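Local coordinates for WbmS, polysaccharide deacetylase involved in O-antigen biosynthesis (PDB 3HFT), which probably removes acetyl groups from a saccharide during O-antigen biosynthesis, as a zinc-binding member of the polysaccharide deacetylase family, at residues K20-S25 and R36-L41; I27-P32 and L160-H165; L41-D46 and V65-F70; P174-D179 and G201-D206. One frame throughout, in Å; residues are numbered along the deposited sequence. Where two conformers were deposited one is given.

Contact 1 of 4, residues K20-S25 and R36-L41; sequences KFARIS and RGRIFL. With EDO (1,2-ethanediol), chain H.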
# COMPACT_ATOMS: atom_id res chain seq x y z
N LYS A 20 1.66 9.89 -25.39
CA LYS A 20 1.83 10.06 -23.96
C LYS A 20 0.97 9.11 -23.13
O LYS A 20 1.34 8.74 -22.03
CB LYS A 20 1.52 11.50 -23.58
CG LYS A 20 2.56 12.07 -22.66
CD LYS A 20 2.18 13.46 -22.23
CE LYS A 20 3.41 14.28 -21.91
NZ LYS A 20 4.02 14.75 -23.16
N PHE A 21 -0.20 8.75 -23.66
CA PHE A 21 -1.19 7.98 -22.92
C PHE A 21 -1.02 6.49 -23.21
O PHE A 21 -0.90 6.07 -24.38
CB PHE A 21 -2.60 8.42 -23.29
CG PHE A 21 -2.94 9.81 -22.83
CD1 PHE A 21 -3.39 10.04 -21.54
CD2 PHE A 21 -2.83 10.89 -23.69
CE1 PHE A 21 -3.72 11.32 -21.12
CE2 PHE A 21 -3.17 12.18 -23.27
CZ PHE A 21 -3.62 12.39 -21.99
N ALA A 22 -1.05 5.69 -22.16
CA ALA A 22 -0.86 4.27 -22.31
C ALA A 22 -1.83 3.47 -21.43
O ALA A 22 -2.56 4.03 -20.62
CB ALA A 22 0.60 3.93 -21.97
N ARG A 23 -1.86 2.16 -21.67
CA ARG A 23 -2.60 1.22 -20.86
C ARG A 23 -1.69 0.65 -19.77
O ARG A 23 -0.48 0.55 -19.95
CB ARG A 23 -3.07 0.08 -21.75
CG ARG A 23 -3.93 0.57 -22.90
CD ARG A 23 -4.15 -0.54 -23.88
NE ARG A 23 -2.90 -0.96 -24.47
CZ ARG A 23 -2.58 -0.89 -25.75
NH1 ARG A 23 -3.43 -0.42 -26.65
NH2 ARG A 23 -1.40 -1.32 -26.14
N ILE A 24 -2.26 0.25 -18.65
CA ILE A 24 -1.43 -0.35 -17.59
C ILE A 24 -0.62 -1.55 -18.13
O ILE A 24 0.57 -1.67 -17.82
CB ILE A 24 -2.28 -0.74 -16.33
CG1 ILE A 24 -2.88 0.52 -15.65
CG2 ILE A 24 -1.48 -1.61 -15.33
CD1 ILE A 24 -1.87 1.40 -14.85
N SER A 25 -1.21 -2.40 -18.97
CA SER A 25 -0.46 -3.56 -19.48
C SER A 25 0.64 -3.21 -20.47
O SER A 25 1.38 -4.10 -20.92
CB SER A 25 -1.41 -4.55 -20.14
OG SER A 25 -2.21 -3.90 -21.10
N ARG A 36 8.10 5.97 -18.29
CA ARG A 36 8.67 7.21 -17.79
C ARG A 36 8.10 8.40 -18.48
O ARG A 36 8.17 8.53 -19.71
CB ARG A 36 10.18 7.16 -17.93
CG ARG A 36 10.91 8.07 -17.02
CD ARG A 36 12.39 7.82 -17.18
NE ARG A 36 13.15 8.97 -16.72
CZ ARG A 36 13.72 9.08 -15.53
NH1 ARG A 36 13.63 8.08 -14.64
NH2 ARG A 36 14.39 10.19 -15.23
N GLY A 37 7.51 9.28 -17.70
CA GLY A 37 6.86 10.48 -18.26
C GLY A 37 5.51 10.25 -18.94
O GLY A 37 4.92 11.19 -19.47
N ARG A 38 5.01 9.03 -18.93
CA ARG A 38 3.77 8.72 -19.60
C ARG A 38 2.63 8.83 -18.63
O ARG A 38 2.83 8.82 -17.41
CB ARG A 38 3.83 7.31 -20.21
CG ARG A 38 4.99 7.15 -21.18
CD ARG A 38 4.96 5.80 -21.84
NE ARG A 38 4.12 5.79 -23.02
CZ ARG A 38 3.73 4.69 -23.68
NH1 ARG A 38 4.10 3.45 -23.27
NH2 ARG A 38 2.96 4.82 -24.76
N ILE A 39 1.44 8.93 -19.20
CA ILE A 39 0.21 9.10 -18.44
C ILE A 39 -0.66 7.86 -18.64
O ILE A 39 -0.85 7.38 -19.77
CB ILE A 39 -0.55 10.34 -18.90
CG1 ILE A 39 0.34 11.60 -18.71
CG2 ILE A 39 -1.87 10.43 -18.15
CD1 ILE A 39 -0.19 12.87 -19.40
N PHE A 40 -1.12 7.31 -17.53
CA PHE A 40 -2.01 6.14 -17.53
C PHE A 40 -3.35 6.52 -16.90
O PHE A 40 -3.47 6.64 -15.67
CB PHE A 40 -1.37 4.99 -16.75
CG PHE A 40 -0.07 4.51 -17.32
CD1 PHE A 40 1.09 5.23 -17.14
CD2 PHE A 40 -0.02 3.36 -18.09
CE1 PHE A 40 2.29 4.80 -17.69
CE2 PHE A 40 1.19 2.92 -18.62
CZ PHE A 40 2.33 3.66 -18.42
N LEU A 41 -4.35 6.80 -17.73
CA LEU A 41 -5.68 7.12 -17.24
C LEU A 41 -6.36 5.82 -16.85
O LEU A 41 -6.40 4.86 -17.66
CB LEU A 41 -6.50 7.85 -18.31
CG LEU A 41 -6.01 9.22 -18.78
CD1 LEU A 41 -6.86 9.72 -19.97
CD2 LEU A 41 -6.04 10.21 -17.64
C1 EDO H . -1.46 9.54 -26.49
O1 EDO H . -1.00 8.26 -26.89
C2 EDO H . -1.28 10.65 -27.52
O2 EDO H . -0.61 11.76 -26.87
O HOH W 1 -4.21 3.35 -18.48
O HOH W 2 -4.02 6.44 -20.56
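Ala22 CB stands over the centre of one face of the Arg38 guanidinium, 3.6 Å from Arg38 CZ, and the same methyl also lies 3.5 Å from Phe40 CE2. One small side chain thus touches both a planar cation and an aromatic ring. The Arg38 chain is bent at chi3 (86°), which swings NE out of line with the methylenes, and the terminal nitrogens are held by backbone carbonyls of Ser34 and Asn19. Phe40 has CG beside its own backbone N (chi1 -61°) and presents a ring edge to the loop, with CE2 3.2 Å from Arg23 O. On the next residues the packing is apolar. Phe21 and Ile39 lie side by side and point the same way, with Phe21 CE1 3.6 Å from Ile39 CG2, while Leu41 CD1 approaches the same ring obliquely. Lys20 CD meets Ile39 CD1 at 3.7 Å. An ethanediol carbon sits in the plane of the Phe21 ring, at its edge. Two backbone bonds frame these side chains: Ile39 N to Lys20 O, 2.8 Å and almost straight at 177°, and Ala22 N to Ile39 O, 2.9 Å. Beyond them, waters link Ala22 O to Leu41 N and Leu41 O. The result is an isolated beta bridge between Phe21 and Ile39, placed where strand 39-44 enters the middle of the parallel sheet of this deacetylase fold.

Contact 2 of 4, residues I27-P32 and L160-H165; sequences IDINQP and LQPWRH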
# COMPACT_ATOMS: atom_id res chain seq x y z
N ILE A 27 3.10 -1.37 -19.50
CA ILE A 27 4.28 -1.23 -18.63
C ILE A 27 5.15 -2.47 -18.78
O ILE A 27 4.68 -3.60 -18.62
CB ILE A 27 3.87 -1.07 -17.16
CG1 ILE A 27 3.11 0.26 -16.99
CG2 ILE A 27 5.10 -1.15 -16.19
CD1 ILE A 27 2.31 0.40 -15.70
N ASP A 28 6.41 -2.25 -19.14
CA ASP A 28 7.39 -3.31 -19.25
C ASP A 28 8.45 -2.93 -18.23
O ASP A 28 9.21 -1.97 -18.43
CB ASP A 28 7.97 -3.36 -20.65
CG ASP A 28 9.06 -4.41 -20.79
OD1 ASP A 28 9.51 -5.01 -19.78
OD2 ASP A 28 9.50 -4.62 -21.94
N ILE A 29 8.47 -3.69 -17.14
CA ILE A 29 9.34 -3.39 -16.01
C ILE A 29 10.80 -3.36 -16.44
O ILE A 29 11.61 -2.73 -15.81
CB ILE A 29 9.10 -4.41 -14.85
CG1 ILE A 29 9.62 -3.87 -13.52
CG2 ILE A 29 9.67 -5.80 -15.21
CD1 ILE A 29 8.98 -2.55 -13.16
N ASN A 30 11.14 -4.05 -17.54
CA ASN A 30 12.52 -4.05 -18.04
C ASN A 30 12.88 -2.90 -18.95
O ASN A 30 14.01 -2.82 -19.41
CB ASN A 30 12.79 -5.37 -18.79
CG ASN A 30 12.71 -6.56 -17.89
OD1 ASN A 30 13.27 -6.54 -16.80
ND2 ASN A 30 11.98 -7.58 -18.29
N GLN A 31 11.93 -2.02 -19.25
CA GLN A 31 12.12 -0.95 -20.22
C GLN A 31 11.45 0.30 -19.71
O GLN A 31 10.26 0.50 -19.96
CB GLN A 31 11.46 -1.32 -21.54
CG GLN A 31 12.07 -2.52 -22.26
CD GLN A 31 13.42 -2.21 -22.90
OE1 GLN A 31 13.71 -1.06 -23.24
NE2 GLN A 31 14.24 -3.25 -23.09
N PRO A 32 12.20 1.16 -19.00
CA PRO A 32 11.60 2.37 -18.44
C PRO A 32 10.95 3.27 -19.46
O PRO A 32 10.06 4.02 -19.10
CB PRO A 32 12.79 3.07 -17.76
CG PRO A 32 13.70 1.97 -17.42
CD PRO A 32 13.62 1.02 -18.60
N LEU A 160 7.81 8.58 -8.69
CA LEU A 160 7.31 7.21 -8.71
C LEU A 160 7.74 6.41 -9.90
O LEU A 160 7.89 6.96 -11.01
CB LEU A 160 5.82 7.24 -8.69
CG LEU A 160 5.18 7.78 -7.41
CD1 LEU A 160 3.68 7.87 -7.61
CD2 LEU A 160 5.55 6.88 -6.20
N GLN A 161 7.89 5.10 -9.66
CA GLN A 161 8.29 4.11 -10.66
C GLN A 161 7.58 2.79 -10.29
O GLN A 161 7.46 2.48 -9.09
CB GLN A 161 9.83 3.88 -10.59
CG GLN A 161 10.72 5.16 -10.48
CD GLN A 161 10.81 5.93 -11.78
OE1 GLN A 161 10.44 5.41 -12.81
NE2 GLN A 161 11.33 7.18 -11.74
N PRO A 162 7.15 1.99 -11.28
CA PRO A 162 6.58 0.69 -10.93
C PRO A 162 7.75 -0.19 -10.47
O PRO A 162 8.91 0.12 -10.75
CB PRO A 162 6.01 0.19 -12.27
CG PRO A 162 6.96 0.78 -13.27
CD PRO A 162 7.27 2.14 -12.73
N TRP A 163 7.47 -1.28 -9.76
CA TRP A 163 8.49 -2.18 -9.29
C TRP A 163 8.02 -3.63 -9.29
O TRP A 163 6.83 -3.90 -9.36
CB TRP A 163 8.98 -1.75 -7.89
CG TRP A 163 8.05 -1.90 -6.77
CD1 TRP A 163 7.87 -3.02 -6.01
CD2 TRP A 163 7.17 -0.90 -6.21
NE1 TRP A 163 6.95 -2.79 -5.04
CE2 TRP A 163 6.51 -1.50 -5.12
CE3 TRP A 163 6.88 0.42 -6.52
CZ2 TRP A 163 5.58 -0.83 -4.35
CZ3 TRP A 163 5.97 1.10 -5.77
CH2 TRP A 163 5.31 0.48 -4.69
N ARG A 164 8.97 -4.56 -9.25
CA ARG A 164 8.64 -5.97 -9.21
C ARG A 164 8.20 -6.39 -7.81
O ARG A 164 8.90 -6.13 -6.84
CB ARG A 164 9.86 -6.82 -9.54
CG ARG A 164 10.36 -6.65 -10.92
CD ARG A 164 11.68 -7.34 -11.10
NE ARG A 164 12.51 -6.64 -12.08
CZ ARG A 164 12.54 -6.90 -13.39
NH1 ARG A 164 11.79 -7.86 -13.93
NH2 ARG A 164 13.34 -6.17 -14.16
N HIS A 165 7.07 -7.09 -7.74
CA HIS A 165 6.63 -7.69 -6.48
C HIS A 165 7.42 -8.98 -6.25
O HIS A 165 7.93 -9.57 -7.20
CB HIS A 165 5.14 -7.96 -6.51
CG HIS A 165 4.58 -8.36 -5.19
ND1 HIS A 165 4.81 -7.63 -4.04
CD2 HIS A 165 3.79 -9.40 -4.83
CE1 HIS A 165 4.22 -8.23 -3.03
NE2 HIS A 165 3.60 -9.30 -3.47
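Ile29 lays its CG2 methyl over one face of the Arg164 guanidinium, offset toward the rim, with CG2 only 3.2 Å from Arg164 NH1. The branches of Ile29 divide the work: CG1 is anti to the backbone N (chi1 -161°), while CG2 fits between the backbone N and the carbonyl carbon and is the branch that lies over the cation. Ile29 CD1 goes to the proline instead, 3.9 Å from Pro162 CG and 3.6 Å from Pro162 O. Ile27 CG2 reaches the same ring atom, Pro162 CG, at 4.0 Å, so both isoleucine methyls touch that one ring carbon. The polar part uses the edge of the cation. Arg164 NH2 donates to Asn30 OD1 over 2.7 Å in a nearly straight bond (173°); OD1 lies in the guanidinium plane, although the amide itself is turned 37° from it. Methyl on face and oxygen at edge together limit how the guanidinium can turn. The acceptor's loop, 27-32, is shaped by a type I turn from Asp28 to Gln31, closed by Gln31 N to Asp28 O at 2.8 Å. Asp28 OD1 also takes the N-H of Asn30 at 2.9 Å, from above the carboxylate plane, which makes an Asx turn. Strand 163-164 is an edge strand, within this chain, of a small mixed sheet and runs antiparallel to strand 171-172, whose Val171 touches both Ile29 and Pro162. Trp163 points away from the 27-32 loop and packs on Pro153 of the second subunit, and Arg164 O is hydrogen-bonded to Tyr185 OH of that subunit.

Contact 3 of 4, residues L41-D46 and V65-F70; sequences LTFDID and VCATWF. With EDO (1,2-ethanediol), chain D.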
# COMPACT_ATOMS: atom_id res chain seq x y z
N LEU A 41 -4.35 6.80 -17.73
CA LEU A 41 -5.68 7.12 -17.24
C LEU A 41 -6.36 5.82 -16.85
O LEU A 41 -6.40 4.86 -17.66
CB LEU A 41 -6.50 7.85 -18.31
CG LEU A 41 -6.01 9.22 -18.78
CD1 LEU A 41 -6.86 9.72 -19.97
CD2 LEU A 41 -6.04 10.21 -17.64
N THR A 42 -6.85 5.76 -15.63
CA THR A 42 -7.51 4.58 -15.12
C THR A 42 -8.88 4.98 -14.57
O THR A 42 -9.05 6.07 -14.01
CB THR A 42 -6.66 3.82 -14.06
OG1 THR A 42 -6.59 4.57 -12.85
CG2 THR A 42 -5.24 3.49 -14.59
N PHE A 43 -9.85 4.08 -14.74
CA PHE A 43 -11.22 4.31 -14.35
C PHE A 43 -11.74 3.18 -13.49
O PHE A 43 -11.81 2.06 -13.92
CB PHE A 43 -12.06 4.48 -15.61
CG PHE A 43 -11.65 5.68 -16.42
CD1 PHE A 43 -12.21 6.91 -16.16
CD2 PHE A 43 -10.68 5.56 -17.40
CE1 PHE A 43 -11.78 8.03 -16.84
CE2 PHE A 43 -10.25 6.66 -18.10
CZ PHE A 43 -10.79 7.90 -17.82
N ASP A 44 -12.04 3.49 -12.24
CA ASP A 44 -12.68 2.59 -11.30
C ASP A 44 -14.21 2.79 -11.51
O ASP A 44 -14.78 3.85 -11.17
CB ASP A 44 -12.33 2.94 -9.87
CG ASP A 44 -10.87 2.62 -9.52
OD1 ASP A 44 -10.17 1.97 -10.32
OD2 ASP A 44 -10.45 3.02 -8.42
N ILE A 45 -14.84 1.80 -12.11
CA ILE A 45 -16.23 1.94 -12.57
C ILE A 45 -17.19 2.15 -11.38
O ILE A 45 -18.12 2.92 -11.48
CB ILE A 45 -16.58 0.79 -13.53
CG1 ILE A 45 -15.72 0.92 -14.82
CG2 ILE A 45 -18.11 0.76 -13.87
CD1 ILE A 45 -15.92 -0.23 -15.85
N ASP A 46 -16.92 1.50 -10.25
CA ASP A 46 -17.70 1.65 -9.02
C ASP A 46 -19.22 1.61 -9.21
O ASP A 46 -19.95 2.48 -8.73
CB ASP A 46 -17.29 2.91 -8.25
CG ASP A 46 -15.98 2.73 -7.54
OD1 ASP A 46 -15.24 1.82 -7.95
OD2 ASP A 46 -15.68 3.50 -6.60
N VAL A 65 -7.53 8.39 -26.99
CA VAL A 65 -6.38 7.94 -26.18
C VAL A 65 -6.62 6.57 -25.52
O VAL A 65 -7.77 6.09 -25.43
CB VAL A 65 -6.05 8.99 -25.05
CG1 VAL A 65 -5.87 10.39 -25.65
CG2 VAL A 65 -7.17 9.05 -23.97
N CYS A 66 -5.53 5.95 -25.09
CA CYS A 66 -5.56 4.71 -24.31
C CYS A 66 -6.13 4.95 -22.92
O CYS A 66 -6.06 6.06 -22.39
CB CYS A 66 -4.14 4.16 -24.11
SG CYS A 66 -3.42 3.42 -25.57
N ALA A 67 -6.67 3.90 -22.32
CA ALA A 67 -7.16 3.97 -20.95
C ALA A 67 -7.37 2.56 -20.41
O ALA A 67 -7.50 1.60 -21.18
CB ALA A 67 -8.45 4.83 -20.86
N THR A 68 -7.36 2.42 -19.09
CA THR A 68 -7.58 1.14 -18.44
C THR A 68 -8.81 1.27 -17.55
O THR A 68 -8.96 2.27 -16.85
CB THR A 68 -6.38 0.74 -17.62
OG1 THR A 68 -5.22 0.80 -18.45
CG2 THR A 68 -6.56 -0.66 -17.04
N TRP A 69 -9.68 0.26 -17.55
CA TRP A 69 -11.01 0.35 -16.90
C TRP A 69 -11.12 -0.80 -15.94
O TRP A 69 -10.99 -1.96 -16.35
CB TRP A 69 -12.14 0.24 -17.96
CG TRP A 69 -12.03 1.31 -19.02
CD1 TRP A 69 -11.16 1.34 -20.05
CD2 TRP A 69 -12.77 2.54 -19.10
NE1 TRP A 69 -11.33 2.45 -20.81
CE2 TRP A 69 -12.31 3.22 -20.24
CE3 TRP A 69 -13.82 3.09 -18.37
CZ2 TRP A 69 -12.81 4.47 -20.63
CZ3 TRP A 69 -14.32 4.34 -18.74
CH2 TRP A 69 -13.82 5.00 -19.88
N PHE A 70 -11.38 -0.51 -14.67
CA PHE A 70 -11.50 -1.58 -13.68
C PHE A 70 -12.98 -1.89 -13.41
O PHE A 70 -13.70 -1.07 -12.86
CB PHE A 70 -10.71 -1.24 -12.43
CG PHE A 70 -9.25 -1.16 -12.65
CD1 PHE A 70 -8.48 -2.31 -12.86
CD2 PHE A 70 -8.59 0.06 -12.61
CE1 PHE A 70 -7.14 -2.22 -13.04
CE2 PHE A 70 -7.24 0.12 -12.80
CZ PHE A 70 -6.52 -1.01 -13.03
C1 EDO D . -16.86 7.57 -4.51
O1 EDO D . -16.11 8.78 -4.45
C2 EDO D . -16.85 7.03 -5.95
O2 EDO D . -17.09 5.61 -5.97
O HOH W 1 -4.21 3.35 -18.48
O HOH W 2 -4.02 6.44 -20.56
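Val65 CG2 meets Leu41 CD1 at 4.1 Å, the first touch of a segment that then pairs with strand 41-44 in parallel (axes 17° apart). Cys66 contributes its carbonyl, which a water joins to Leu41 N. Ala67 places CB at the edge of the Phe43 ring, 3.8 Å from Phe43 CE2. Thr68 makes two backbone bonds, its N to Leu41 O (3.0 Å) and its O from Phe43 N (2.9 Å). A second water connects Thr68 OG1 to Leu41 O, while Ile24 N also bonds to that hydroxyl oxygen. Trp69 stacks its six-membered ring on the Phe43 ring as an offset pair: the centroids of the Phe43 ring and the Trp69 six-membered ring are 4.4 Å apart and the planes 19° from parallel, with Phe43 CB 3.6 Å from Trp69 CE3. Both side chains point the same way, which permits the overlap. Phe70 N bonds to Phe43 O at 2.7 Å, and Phe70 O receives Ile45 N, carrying the bonding one residue past the end of strand 39-44. On the opposite face from the stack, Asp44 OD1 lies 3.4 Å from Phe70 CD2, its carboxylate 62° from the ring plane; that oxygen forms a salt bridge with Arg125. Just beyond, Asp46 OD1 binds zinc together with His92 and His127, and Asp46 OD2 accepts a bond from an ethanediol. Helix 50-63, the crossover of this beta-alpha-beta unit, packs Thr56 on Phe43 and Trp69, and helix 77-83 touches Ile45 and Trp69. Strands 203-207 and 87-91 flank the pair within the sheet.

Contact 4 of 4, residues P174-D179 and G201-D206; sequences PYLWED and GINVLD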
# COMPACT_ATOMS: atom_id res chain seq x y z
N PRO A 174 2.27 2.20 -8.75
CA PRO A 174 1.70 3.17 -7.82
C PRO A 174 1.00 4.29 -8.59
O PRO A 174 1.44 4.63 -9.69
CB PRO A 174 2.92 3.73 -7.12
CG PRO A 174 3.97 3.73 -8.18
CD PRO A 174 3.71 2.43 -8.94
N TYR A 175 -0.04 4.88 -8.01
CA TYR A 175 -0.75 5.97 -8.66
C TYR A 175 -0.80 7.18 -7.77
O TYR A 175 -0.64 7.07 -6.55
CB TYR A 175 -2.12 5.56 -9.16
CG TYR A 175 -3.24 5.31 -8.18
CD1 TYR A 175 -3.34 4.11 -7.48
CD2 TYR A 175 -4.26 6.21 -8.06
CE1 TYR A 175 -4.41 3.86 -6.64
CE2 TYR A 175 -5.36 5.96 -7.25
CZ TYR A 175 -5.43 4.78 -6.54
OH TYR A 175 -6.53 4.50 -5.77
N LEU A 176 -0.89 8.34 -8.42
CA LEU A 176 -0.59 9.59 -7.73
C LEU A 176 -1.71 10.66 -7.64
O LEU A 176 -1.54 11.69 -6.99
CB LEU A 176 0.68 10.21 -8.36
CG LEU A 176 0.80 10.47 -9.88
CD1 LEU A 176 -0.36 11.30 -10.46
CD2 LEU A 176 2.18 11.09 -10.21
N TRP A 177 -2.84 10.38 -8.26
CA TRP A 177 -3.97 11.30 -8.29
C TRP A 177 -5.27 10.52 -8.46
O TRP A 177 -5.32 9.52 -9.20
CB TRP A 177 -3.80 12.33 -9.41
CG TRP A 177 -4.75 13.52 -9.32
CD1 TRP A 177 -4.45 14.77 -8.86
CD2 TRP A 177 -6.10 13.59 -9.82
NE1 TRP A 177 -5.55 15.60 -8.97
CE2 TRP A 177 -6.57 14.90 -9.56
CE3 TRP A 177 -6.98 12.67 -10.38
CZ2 TRP A 177 -7.88 15.32 -9.88
CZ3 TRP A 177 -8.28 13.08 -10.71
CH2 TRP A 177 -8.71 14.39 -10.44
N GLU A 178 -6.31 10.96 -7.74
CA GLU A 178 -7.64 10.34 -7.79
C GLU A 178 -8.65 11.45 -7.52
O GLU A 178 -8.42 12.36 -6.68
CB GLU A 178 -7.76 9.18 -6.81
CG GLU A 178 -9.13 8.52 -6.74
CD GLU A 178 -9.17 7.34 -5.80
OE1 GLU A 178 -8.14 6.62 -5.69
OE2 GLU A 178 -10.23 7.12 -5.16
N ASP A 179 -9.76 11.40 -8.24
CA ASP A 179 -10.77 12.47 -8.16
C ASP A 179 -11.36 12.68 -6.78
O ASP A 179 -11.37 13.83 -6.28
CB ASP A 179 -11.85 12.41 -9.28
CG ASP A 179 -12.55 11.05 -9.42
OD1 ASP A 179 -12.43 10.21 -8.52
OD2 ASP A 179 -13.23 10.83 -10.45
N GLY A 201 8.88 10.12 -13.89
CA GLY A 201 8.23 9.03 -13.18
C GLY A 201 7.03 8.53 -13.93
O GLY A 201 6.76 8.99 -15.06
N ILE A 202 6.33 7.58 -13.33
CA ILE A 202 5.09 7.07 -13.87
C ILE A 202 3.92 7.89 -13.37
O ILE A 202 3.86 8.23 -12.19
CB ILE A 202 4.92 5.55 -13.55
CG1 ILE A 202 3.82 4.97 -14.44
CG2 ILE A 202 4.68 5.30 -12.05
CD1 ILE A 202 3.64 3.49 -14.24
N ASN A 203 2.96 8.23 -14.25
CA ASN A 203 1.81 9.08 -13.89
C ASN A 203 0.47 8.37 -14.07
O ASN A 203 -0.09 8.36 -15.19
CB ASN A 203 1.83 10.33 -14.77
CG ASN A 203 3.11 11.13 -14.63
OD1 ASN A 203 3.20 12.02 -13.76
ND2 ASN A 203 4.08 10.89 -15.53
N VAL A 204 -0.01 7.73 -13.02
CA VAL A 204 -1.27 7.00 -13.08
C VAL A 204 -2.32 7.84 -12.33
O VAL A 204 -2.08 8.29 -11.18
CB VAL A 204 -1.15 5.57 -12.49
CG1 VAL A 204 -2.46 4.80 -12.69
CG2 VAL A 204 0.05 4.81 -13.08
N LEU A 205 -3.45 8.09 -13.00
CA LEU A 205 -4.55 8.85 -12.39
C LEU A 205 -5.77 7.95 -12.37
O LEU A 205 -5.95 7.12 -13.27
CB LEU A 205 -4.84 10.13 -13.18
CG LEU A 205 -3.73 11.19 -13.24
CD1 LEU A 205 -2.79 10.96 -14.45
CD2 LEU A 205 -4.30 12.59 -13.34
N ASP A 206 -6.59 8.10 -11.33
CA ASP A 206 -7.80 7.32 -11.15
C ASP A 206 -9.04 8.22 -11.13
O ASP A 206 -9.16 9.09 -10.25
CB ASP A 206 -7.71 6.55 -9.85
CG ASP A 206 -8.87 5.60 -9.61
OD1 ASP A 206 -9.69 5.36 -10.53
OD2 ASP A 206 -8.91 5.04 -8.47
O HOH W 3 1.69 7.21 -10.73
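Leu176 N donates to Val204 O at 3.0 Å, and this backbone bond is followed by two more: Asp206 N to Trp177 O (2.9 Å) and Asp179 N to Asp206 O (3.1 Å). At the start of the contact a water takes over, giving protons to Pro174 O and Ile202 O and accepting from Val204 N. The last two backbone bonds, on either side of Glu178, make Glu178 and Asp206 a parallel bridge, at one side of the sheet, where the short, weakly bonded strand 177-178 is outermost within the chain. Glu178 is also the N-cap of helix 179-185, the helical part of the beta-alpha-beta unit that returns to strand 203-207. Among polar side chains, Tyr175 OH donates to Glu178 OE1 over 2.7 Å, and the acceptor lies in the tyrosine ring plane. Glu178 OE1 and Asp206 OD2 are 3.3 Å apart without a bond, both being acceptors, their carboxylates turned 60° to each other. Arg125 lies close by, in a cation-pi contact with Tyr175 and a long, weak ion pair with Asp206. The remaining contacts are apolar. Tyr175 CB lies 3.5 Å from Val204 CB. Its CG stands between the backbone N and the carbonyl carbon (chi1 72°), and farther out CE2 is 3.6 Å from Asp206 CB. On the sheet face opposite Glu178 and Asp206, Trp177 CB meets Leu205 CD2 at 4.0 Å, while its indole stacks on Phe248 and bonds through NE1 to Tyr195 OH.

Contacts 1, 3 and 4 are buried and share one parallel sheet: strand 39-44 serves contacts 1 and 3, with Leu41 in both, and its neighbours 67-71 and 203-207 bring in contacts 3 and 4. Contact 2 lies nearer the surface and at the second subunit. Its only bond across the segments is arginine to amide, whereas the other three rest on backbone bonds extended by waters. Chemistry shifts along the sheet, from mostly apolar packing at the start of strand 39-44 to carboxylates at its far end, where Asp44 of contact 3, near the zinc, comes close to Asp206 of contact 4. Thr42 OG1 ties those two contacts together through Leu205 O. Contact 2 joins contact 4 by Leu160 O to Ile202 N.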